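Voltage-sensor containing phosphatase (PDB 3V0D) probably dephosphorylates membrane phosphoinositides under the control of a voltage sensor, through a PTEN-like phosphatase domain joined to a C2 domain. Local coordinates at residues I69-E75 with V87-D93. The protein carries 1 engineered substitution. Residue numbers count along the deposited sequence, not the author numbering.
Sequences IYNLCSE and VYRVMID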
loop_
_atom_site.group_PDB
_atom_site.type_symbol
_atom_site.label_atom_id
_atom_site.label_comp_id
_atom_site.label_asym_id
_atom_site.label_seq_id
_atom_site.Cartn_x
_atom_site.Cartn_y
_atom_site.Cartn_z
ATOM N N ILE A 69 5.989 -19.465 -2.342
ATOM C CA ILE A 69 6.391 -18.154 -2.877
ATOM C C ILE A 69 5.154 -17.312 -3.113
ATOM O O ILE A 69 4.181 -17.798 -3.695
ATOM C CB ILE A 69 7.128 -18.333 -4.229
ATOM C CG1 ILE A 69 8.231 -19.412 -4.161
ATOM C CG2 ILE A 69 7.655 -16.977 -4.737
ATOM C CD1 ILE A 69 9.331 -19.126 -3.164
ATOM N N TYR A 70 5.218 -16.043 -2.703
ATOM C CA TYR A 70 4.141 -15.090 -2.955
ATOM C C TYR A 70 4.654 -13.984 -3.856
ATOM O O TYR A 70 5.587 -13.251 -3.481
ATOM C CB TYR A 70 3.630 -14.512 -1.621
ATOM C CG TYR A 70 2.992 -15.557 -0.746
ATOM C CD1 TYR A 70 3.737 -16.312 0.135
ATOM C CD2 TYR A 70 1.625 -15.836 -0.859
ATOM C CE1 TYR A 70 3.155 -17.301 0.929
ATOM C CE2 TYR A 70 1.023 -16.837 -0.082
ATOM C CZ TYR A 70 1.808 -17.560 0.798
ATOM O OH TYR A 70 1.254 -18.530 1.597
ATOM N N ASN A 71 4.049 -13.881 -5.039
ATOM C CA ASN A 71 4.362 -12.822 -5.996
ATOM C C ASN A 71 3.304 -11.744 -5.849
ATOM O O ASN A 71 2.137 -11.977 -6.185
ATOM C CB ASN A 71 4.368 -13.388 -7.421
ATOM C CG ASN A 71 4.519 -12.309 -8.461
ATOM O OD1 ASN A 71 4.773 -11.150 -8.151
ATOM N ND2 ASN A 71 4.356 -12.671 -9.716
ATOM N N LEU A 72 3.710 -10.575 -5.350
ATOM C CA LEU A 72 2.783 -9.476 -5.052
ATOM C C LEU A 72 2.641 -8.492 -6.212
ATOM O O LEU A 72 2.019 -7.443 -6.056
ATOM C CB LEU A 72 3.216 -8.751 -3.804
ATOM C CG LEU A 72 2.857 -9.382 -2.469
ATOM C CD1 LEU A 72 3.051 -10.883 -2.404
ATOM C CD2 LEU A 72 3.534 -8.657 -1.356
ATOM N N CYS A 73 3.201 -8.807 -7.381
ATOM C CA CYS A 73 3.208 -7.828 -8.481
ATOM C C CYS A 73 2.033 -8.026 -9.408
ATOM O O CYS A 73 1.928 -9.050 -10.096
ATOM C CB CYS A 73 4.476 -7.978 -9.317
ATOM S SG CYS A 73 5.994 -7.737 -8.399
ATOM N N SER A 74 1.176 -7.016 -9.529
ATOM C CA SER A 74 0.162 -7.067 -10.569
ATOM C C SER A 74 0.808 -7.005 -11.954
ATOM O O SER A 74 0.219 -7.463 -12.929
ATOM C CB SER A 74 -0.840 -5.934 -10.432
ATOM O OG SER A 74 -0.166 -4.708 -10.664
ATOM N N GLU A 75 2.001 -6.426 -12.054
ATOM C CA GLU A 75 2.547 -6.070 -13.359
ATOM C C GLU A 75 3.165 -7.251 -14.091
ATOM O O GLU A 75 3.316 -7.158 -15.307
ATOM C CB GLU A 75 3.618 -4.994 -13.172
ATOM C CG GLU A 75 3.080 -3.694 -12.581
ATOM C CD GLU A 75 3.076 -3.619 -11.046
ATOM O OE1 GLU A 75 2.818 -2.511 -10.528
ATOM O OE2 GLU A 75 3.333 -4.631 -10.372
ATOM N N VAL A 87 3.640 -21.227 -6.113
ATOM C CA VAL A 87 3.568 -19.766 -6.178
ATOM C C VAL A 87 2.117 -19.341 -6.038
ATOM O O VAL A 87 1.236 -19.938 -6.634
ATOM C CB VAL A 87 4.157 -19.232 -7.499
ATOM C CG1 VAL A 87 4.170 -17.686 -7.511
ATOM C CG2 VAL A 87 5.544 -19.781 -7.741
ATOM N N TYR A 88 1.911 -18.292 -5.249
ATOM C CA TYR A 88 0.602 -17.677 -5.032
ATOM C C TYR A 88 0.716 -16.208 -5.434
ATOM O O TYR A 88 1.606 -15.511 -4.954
ATOM C CB TYR A 88 0.246 -17.848 -3.561
ATOM C CG TYR A 88 -1.096 -17.296 -3.128
ATOM C CD1 TYR A 88 -2.150 -18.161 -2.846
ATOM C CD2 TYR A 88 -1.300 -15.935 -2.920
ATOM C CE1 TYR A 88 -3.367 -17.678 -2.392
ATOM C CE2 TYR A 88 -2.521 -15.447 -2.462
ATOM C CZ TYR A 88 -3.540 -16.319 -2.202
ATOM O OH TYR A 88 -4.750 -15.867 -1.767
ATOM N N ARG A 89 -0.173 -15.734 -6.287
ATOM C CA ARG A 89 -0.124 -14.338 -6.739
ATOM C C ARG A 89 -1.121 -13.467 -5.998
ATOM O O ARG A 89 -2.287 -13.828 -5.819
ATOM C CB ARG A 89 -0.411 -14.252 -8.259
ATOM C CG ARG A 89 0.756 -14.715 -9.175
ATOM C CD ARG A 89 0.626 -14.305 -10.625
ATOM N NE ARG A 89 0.822 -12.859 -10.826
ATOM C CZ ARG A 89 0.794 -12.252 -12.025
ATOM N NH1 ARG A 89 0.580 -12.960 -13.131
ATOM N NH2 ARG A 89 0.965 -10.927 -12.155
ATOM N N VAL A 90 -0.653 -12.298 -5.571
ATOM C CA VAL A 90 -1.503 -11.244 -5.020
ATOM C C VAL A 90 -1.326 -10.046 -5.956
ATOM O O VAL A 90 -0.205 -9.557 -6.118
ATOM C CB VAL A 90 -1.104 -10.854 -3.556
ATOM C CG1 VAL A 90 -2.158 -9.945 -2.966
ATOM C CG2 VAL A 90 -0.904 -12.084 -2.673
ATOM N N MET A 91 -2.401 -9.594 -6.597
ATOM C CA MET A 91 -2.267 -8.593 -7.656
ATOM C C MET A 91 -2.265 -7.196 -7.047
ATOM O O MET A 91 -3.322 -6.616 -6.841
ATOM C CB MET A 91 -3.397 -8.768 -8.671
ATOM C CG MET A 91 -3.371 -10.144 -9.329
ATOM S SD MET A 91 -1.951 -10.424 -10.404
ATOM C CE MET A 91 -2.495 -9.618 -11.907
ATOM N N ILE A 92 -1.102 -6.687 -6.698
ATOM C CA ILE A 92 -0.981 -5.356 -6.082
ATOM C C ILE A 92 -0.183 -4.477 -7.042
ATOM O O ILE A 92 0.900 -4.852 -7.492
ATOM C CB ILE A 92 -0.270 -5.417 -4.718
ATOM C CG1 ILE A 92 -0.908 -6.487 -3.802
ATOM C CG2 ILE A 92 -0.338 -4.035 -4.068
ATOM C CD1 ILE A 92 -0.109 -6.728 -2.542
ATOM N N ASP A 93 -0.703 -3.285 -7.361
ATOM C CA ASP A 93 0.076 -2.344 -8.157
ATOM C C ASP A 93 1.201 -1.749 -7.313
ATOM O O ASP A 93 1.033 -1.499 -6.109
ATOM C CB ASP A 93 -0.807 -1.201 -8.645
ATOM C CG ASP A 93 -1.877 -1.617 -9.612
ATOM O OD1 ASP A 93 -1.872 -2.740 -10.148
ATOM O OD2 ASP A 93 -2.752 -0.752 -9.870
HETATM O O HOH W 1 1.099 -11.225 -8.633
#
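Strands 69-73 and 87-92 run parallel, their axes 4.6 Å apart at closest approach. The backbone ladder starts regularly: Tyr88 N donates to Ile69 O (2.8 Å), Asn71 N to Tyr88 O (2.9 Å) and Val90 N to Asn71 O (2.9 Å). A beta bulge then shifts the register by one residue, after which Ile92 N reaches Leu72 O (3.3 Å) and Ser74 N reaches Ile92 O (3.0 Å).

Polar side chains secure this irregular end. Asn71 OD1 accepts from Cys73 N (2.9 Å) in an Asx turn, Arg89 NH2 donates to Cys73 O (2.9 Å), and a water accepts from Arg89 NE (2.7 Å) while lying within hydrogen-bonding reach of Asn71 O and Cys73 O. Beyond the strands, Ser74 OG donates to Asp93 OD1 (2.7 Å), an oxygen that also meets Arg231 in a salt bridge.

Among apolar contacts, Tyr70 CD2 lies 3.6 Å from Tyr88 CD2, the rings oblique, and Leu72 CG 4.0 Å from Ile92 CD1.

The pair belongs to the central sheet of the phosphatase domain. Strand 121-125 continues the sheet beyond 67-73, Leu136 of helix 131-143 covers Leu72, Val90 and Ile92, and Phe106 of helix 100-115 meets the Tyr70 ring edge-to-face.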